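Local coordinates for protein HRI1 (Saccharomyces cerevisiae, PDB 3RBY) that is of unknown function and non-essential in yeast, but interacts with the protein HRR25 and may interact with SEC72, at residues W103-A113 with V124-P132. Numbering follows the deposited sequence.
Unlike the reference sequence in segment 124-132: Met-129 (reference Leu).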
loop_
_atom_site.group_PDB
_atom_site.type_symbol
_atom_site.label_atom_id
_atom_site.label_comp_id
_atom_site.label_asym_id
_atom_site.label_seq_id
_atom_site.Cartn_x
_atom_site.Cartn_y
_atom_site.Cartn_z
ATOM N N TRP A 103 -4.716 6.475 -9.759
ATOM C CA TRP A 103 -6.029 6.448 -9.102
ATOM C C TRP A 103 -6.152 7.590 -8.114
ATOM O O TRP A 103 -5.142 8.162 -7.696
ATOM C CB TRP A 103 -6.249 5.134 -8.364
ATOM C CG TRP A 103 -6.425 3.979 -9.257
ATOM C CD1 TRP A 103 -6.446 3.994 -10.616
ATOM C CD2 TRP A 103 -6.594 2.604 -8.864
ATOM N NE1 TRP A 103 -6.624 2.716 -11.100
ATOM C CE2 TRP A 103 -6.719 1.846 -10.044
ATOM C CE3 TRP A 103 -6.654 1.947 -7.630
ATOM C CZ2 TRP A 103 -6.896 0.456 -10.028
ATOM C CZ3 TRP A 103 -6.837 0.568 -7.614
ATOM C CH2 TRP A 103 -6.956 -0.161 -8.805
ATOM N N ASP A 104 -7.383 7.916 -7.727
ATOM C CA ASP A 104 -7.592 8.949 -6.711
ATOM C C ASP A 104 -6.846 8.623 -5.406
ATOM O O ASP A 104 -6.461 9.526 -4.659
ATOM C CB ASP A 104 -9.085 9.112 -6.413
ATOM C CG ASP A 104 -9.883 9.618 -7.610
ATOM O OD1 ASP A 104 -11.129 9.527 -7.551
ATOM O OD2 ASP A 104 -9.282 10.100 -8.598
ATOM N N SER A 105 -6.657 7.333 -5.127
ATOM C CA SER A 105 -5.997 6.931 -3.881
ATOM C C SER A 105 -4.511 7.263 -3.885
ATOM O O SER A 105 -3.852 7.153 -2.851
ATOM C CB SER A 105 -6.159 5.441 -3.652
ATOM O OG SER A 105 -5.527 4.737 -4.705
ATOM N N GLY A 106 -3.988 7.663 -5.047
ATOM C CA GLY A 106 -2.579 8.008 -5.177
ATOM C C GLY A 106 -1.700 6.810 -5.516
ATOM O O GLY A 106 -0.480 6.958 -5.679
ATOM N N CYS A 107 -2.309 5.624 -5.592
ATOM C CA CYS A 107 -1.657 4.457 -6.191
ATOM C C CYS A 107 -1.766 4.519 -7.707
ATOM O O CYS A 107 -2.473 5.382 -8.252
ATOM C CB CYS A 107 -2.307 3.153 -5.711
ATOM S SG CYS A 107 -1.833 2.718 -4.040
ATOM N N VAL A 108 -1.093 3.585 -8.379
ATOM C CA VAL A 108 -0.966 3.623 -9.830
ATOM C C VAL A 108 -1.151 2.234 -10.420
ATOM O O VAL A 108 -0.392 1.299 -10.101
ATOM C CB VAL A 108 0.420 4.143 -10.272
ATOM C CG1 VAL A 108 0.476 4.303 -11.804
ATOM C CG2 VAL A 108 0.761 5.459 -9.577
ATOM N N GLU A 109 -2.148 2.096 -11.288
ATOM C CA GLU A 109 -2.389 0.811 -11.944
ATOM C C GLU A 109 -1.546 0.690 -13.220
ATOM O O GLU A 109 -1.702 1.495 -14.157
ATOM C CB GLU A 109 -3.878 0.649 -12.295
ATOM C CG GLU A 109 -4.177 -0.613 -13.127
ATOM C CD GLU A 109 -5.583 -0.619 -13.710
ATOM O OE1 GLU A 109 -6.416 -1.421 -13.236
ATOM O OE2 GLU A 109 -5.849 0.167 -14.650
ATOM N N GLU A 110 -0.665 -0.310 -13.260
ATOM C CA GLU A 110 0.063 -0.629 -14.489
ATOM C C GLU A 110 -0.601 -1.818 -15.183
ATOM O O GLU A 110 -0.830 -2.856 -14.560
ATOM C CB GLU A 110 1.534 -0.969 -14.203
ATOM C CG GLU A 110 2.283 -1.502 -15.420
ATOM C CD GLU A 110 3.581 -2.220 -15.059
ATOM O OE1 GLU A 110 3.896 -2.349 -13.847
ATOM O OE2 GLU A 110 4.288 -2.668 -15.992
ATOM N N THR A 111 -0.905 -1.670 -16.471
ATOM C CA THR A 111 -1.486 -2.765 -17.241
ATOM C C THR A 111 -0.722 -2.975 -18.539
ATOM O O THR A 111 0.007 -2.082 -18.996
ATOM C CB THR A 111 -2.957 -2.499 -17.590
ATOM O OG1 THR A 111 -3.061 -1.263 -18.313
ATOM C CG2 THR A 111 -3.783 -2.427 -16.324
ATOM N N GLY A 112 -0.897 -4.156 -19.127
ATOM C CA GLY A 112 -0.299 -4.453 -20.411
ATOM C C GLY A 112 -0.493 -5.898 -20.850
ATOM O O GLY A 112 -1.084 -6.717 -20.134
ATOM N N ALA A 113 0.018 -6.206 -22.040
ATOM C CA ALA A 113 0.015 -7.568 -22.561
ATOM C C ALA A 113 1.452 -8.043 -22.758
ATOM O O ALA A 113 2.381 -7.238 -22.852
ATOM C CB ALA A 113 -0.756 -7.631 -23.877
ATOM N N VAL A 124 -0.780 -12.744 -23.036
ATOM C CA VAL A 124 -1.233 -12.717 -21.654
ATOM C C VAL A 124 -1.261 -11.271 -21.144
ATOM O O VAL A 124 -0.229 -10.597 -21.073
ATOM C CB VAL A 124 -0.305 -13.553 -20.748
ATOM C CG1 VAL A 124 -0.867 -13.637 -19.322
ATOM C CG2 VAL A 124 -0.092 -14.951 -21.343
ATOM N N SER A 125 -2.451 -10.799 -20.798
ATOM C CA SER A 125 -2.606 -9.485 -20.207
ATOM C C SER A 125 -2.277 -9.563 -18.712
ATOM O O SER A 125 -2.569 -10.568 -18.041
ATOM C CB SER A 125 -4.034 -8.984 -20.406
ATOM O OG SER A 125 -4.915 -9.592 -19.468
ATOM N N PHE A 126 -1.650 -8.512 -18.194
ATOM C CA PHE A 126 -1.289 -8.459 -16.779
ATOM C C PHE A 126 -1.691 -7.134 -16.151
ATOM O O PHE A 126 -1.951 -6.137 -16.853
ATOM C CB PHE A 126 0.219 -8.677 -16.577
ATOM C CG PHE A 126 1.075 -7.548 -17.094
ATOM C CD1 PHE A 126 1.557 -7.558 -18.404
ATOM C CD2 PHE A 126 1.408 -6.478 -16.271
ATOM C CE1 PHE A 126 2.351 -6.512 -18.885
ATOM C CE2 PHE A 126 2.201 -5.432 -16.740
ATOM C CZ PHE A 126 2.673 -5.448 -18.048
ATOM N N ARG A 127 -1.742 -7.134 -14.822
ATOM C CA ARG A 127 -1.949 -5.906 -14.074
ATOM C C ARG A 127 -1.088 -5.880 -12.824
ATOM O O ARG A 127 -0.921 -6.884 -12.141
ATOM C CB ARG A 127 -3.418 -5.681 -13.706
ATOM C CG ARG A 127 -3.580 -4.705 -12.543
ATOM C CD ARG A 127 -5.007 -4.218 -12.393
ATOM N NE ARG A 127 -5.969 -5.264 -12.707
ATOM C CZ ARG A 127 -7.003 -5.085 -13.517
ATOM N NH1 ARG A 127 -7.837 -6.087 -13.766
ATOM N NH2 ARG A 127 -7.206 -3.895 -14.071
ATOM N N GLU A 128 -0.543 -4.708 -12.537
ATOM C CA GLU A 128 0.252 -4.518 -11.344
ATOM C C GLU A 128 -0.188 -3.249 -10.672
ATOM O O GLU A 128 -0.375 -2.230 -11.331
ATOM C CB GLU A 128 1.734 -4.452 -11.698
ATOM C CG GLU A 128 2.310 -5.822 -11.911
ATOM C CD GLU A 128 3.638 -5.798 -12.614
ATOM O OE1 GLU A 128 3.626 -5.729 -13.859
ATOM O OE2 GLU A 128 4.687 -5.851 -11.935
ATOM N N MET A 129 -0.363 -3.318 -9.358
ATOM C CA MET A 129 -0.725 -2.146 -8.585
ATOM C C MET A 129 0.494 -1.625 -7.839
ATOM O O MET A 129 1.231 -2.401 -7.211
ATOM C CB MET A 129 -1.854 -2.486 -7.623
ATOM C CG MET A 129 -3.007 -1.491 -7.644
ATOM S SD MET A 129 -3.701 -1.299 -9.288
ATOM C CE MET A 129 -3.777 -3.004 -9.732
ATOM N N TRP A 130 0.693 -0.309 -7.908
ATOM C CA TRP A 130 1.886 0.315 -7.346
ATOM C C TRP A 130 1.584 1.391 -6.325
ATOM O O TRP A 130 0.729 2.260 -6.547
ATOM C CB TRP A 130 2.773 0.930 -8.442
ATOM C CG TRP A 130 3.300 -0.075 -9.395
ATOM C CD1 TRP A 130 2.720 -0.473 -10.568
ATOM C CD2 TRP A 130 4.502 -0.848 -9.256
ATOM N NE1 TRP A 130 3.496 -1.435 -11.174
ATOM C CE2 TRP A 130 4.591 -1.689 -10.392
ATOM C CE3 TRP A 130 5.514 -0.906 -8.291
ATOM C CZ2 TRP A 130 5.652 -2.575 -10.585
ATOM C CZ3 TRP A 130 6.560 -1.786 -8.479
ATOM C CH2 TRP A 130 6.627 -2.605 -9.623
ATOM N N GLN A 131 2.341 1.337 -5.229
ATOM C CA GLN A 131 2.252 2.316 -4.170
ATOM C C GLN A 131 3.478 3.248 -4.179
ATOM O O GLN A 131 4.599 2.817 -3.892
ATOM C CB GLN A 131 2.158 1.615 -2.814
ATOM C CG GLN A 131 2.174 2.605 -1.656
ATOM C CD GLN A 131 0.901 3.428 -1.599
ATOM O OE1 GLN A 131 -0.167 2.900 -1.253
ATOM N NE2 GLN A 131 0.994 4.717 -1.950
ATOM N N PRO A 132 3.269 4.527 -4.525
ATOM C CA PRO A 132 4.361 5.495 -4.380
ATOM C C PRO A 132 4.656 5.671 -2.906
ATOM O O PRO A 132 3.738 5.784 -2.070
ATOM C CB PRO A 132 3.772 6.800 -4.947
ATOM C CG PRO A 132 2.588 6.350 -5.800
ATOM C CD PRO A 132 2.058 5.118 -5.125
HETATM O O HOH W 1 -1.255 6.807 -1.796
#
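The ring of Phe-126 lies with one face over the backbone of Gly-112, whose CA makes a CH-pi contact 4.1 Å from the ring centroid, while the carboxylate of Glu-110 stands at the ring's edge, its plane nearly perpendicular to the ring. With CG of Phe-126 set between its backbone N and carbonyl carbon (chi1 68°), the ring folds across onto the neighbouring strand; a CB on Gly-112 would be pressed against it. The indole of Trp-130, whose ring stacks with that of Trp-100 on strand 96-102, has Val-108 O at its edge and gives its NE1 hydrogen to the anti lone pair of Glu-110 OE1 (2.9 Å). That bond holds the two side chains alongside each other.

On the face bearing Glu-109, Thr-111, Arg-127 and Met-129, SD of Met-129 approaches the Trp-103 ring obliquely in a Met-aromatic contact, 3.5 Å from CH2. The Arg-127 chain, bent at chi3 (36°), brings NH2 2.7 Å from Glu-109 OE1 in a salt bridge, the nitrogen coming from above the carboxylate plane. An alanine at Arg-127 is likely to leave the Glu-109 carboxylate without this cationic mate and freer to turn.

Six backbone hydrogen bonds, in the pairs Val-108/Trp-130, Glu-110/Glu-128 and Gly-112/Phe-126, zip 108-113 to 124-132 as an antiparallel hairpin within the large sheet, flanked by strands 96-102 and 4-12. Glu-110 OE1 and Glu-128 OE1 come within 3.4 Å, two acidic groups in a buried setting. Glu-110 OE2 hydrogen-bonds a triethylene glycol, probably from the crystallisation liquor. The salt bridge from Glu-128 OE2 to Arg-37 and the indole N-H on Glu-110 probably ease their repulsion, though proximity could still raise the pKa of one carboxylate.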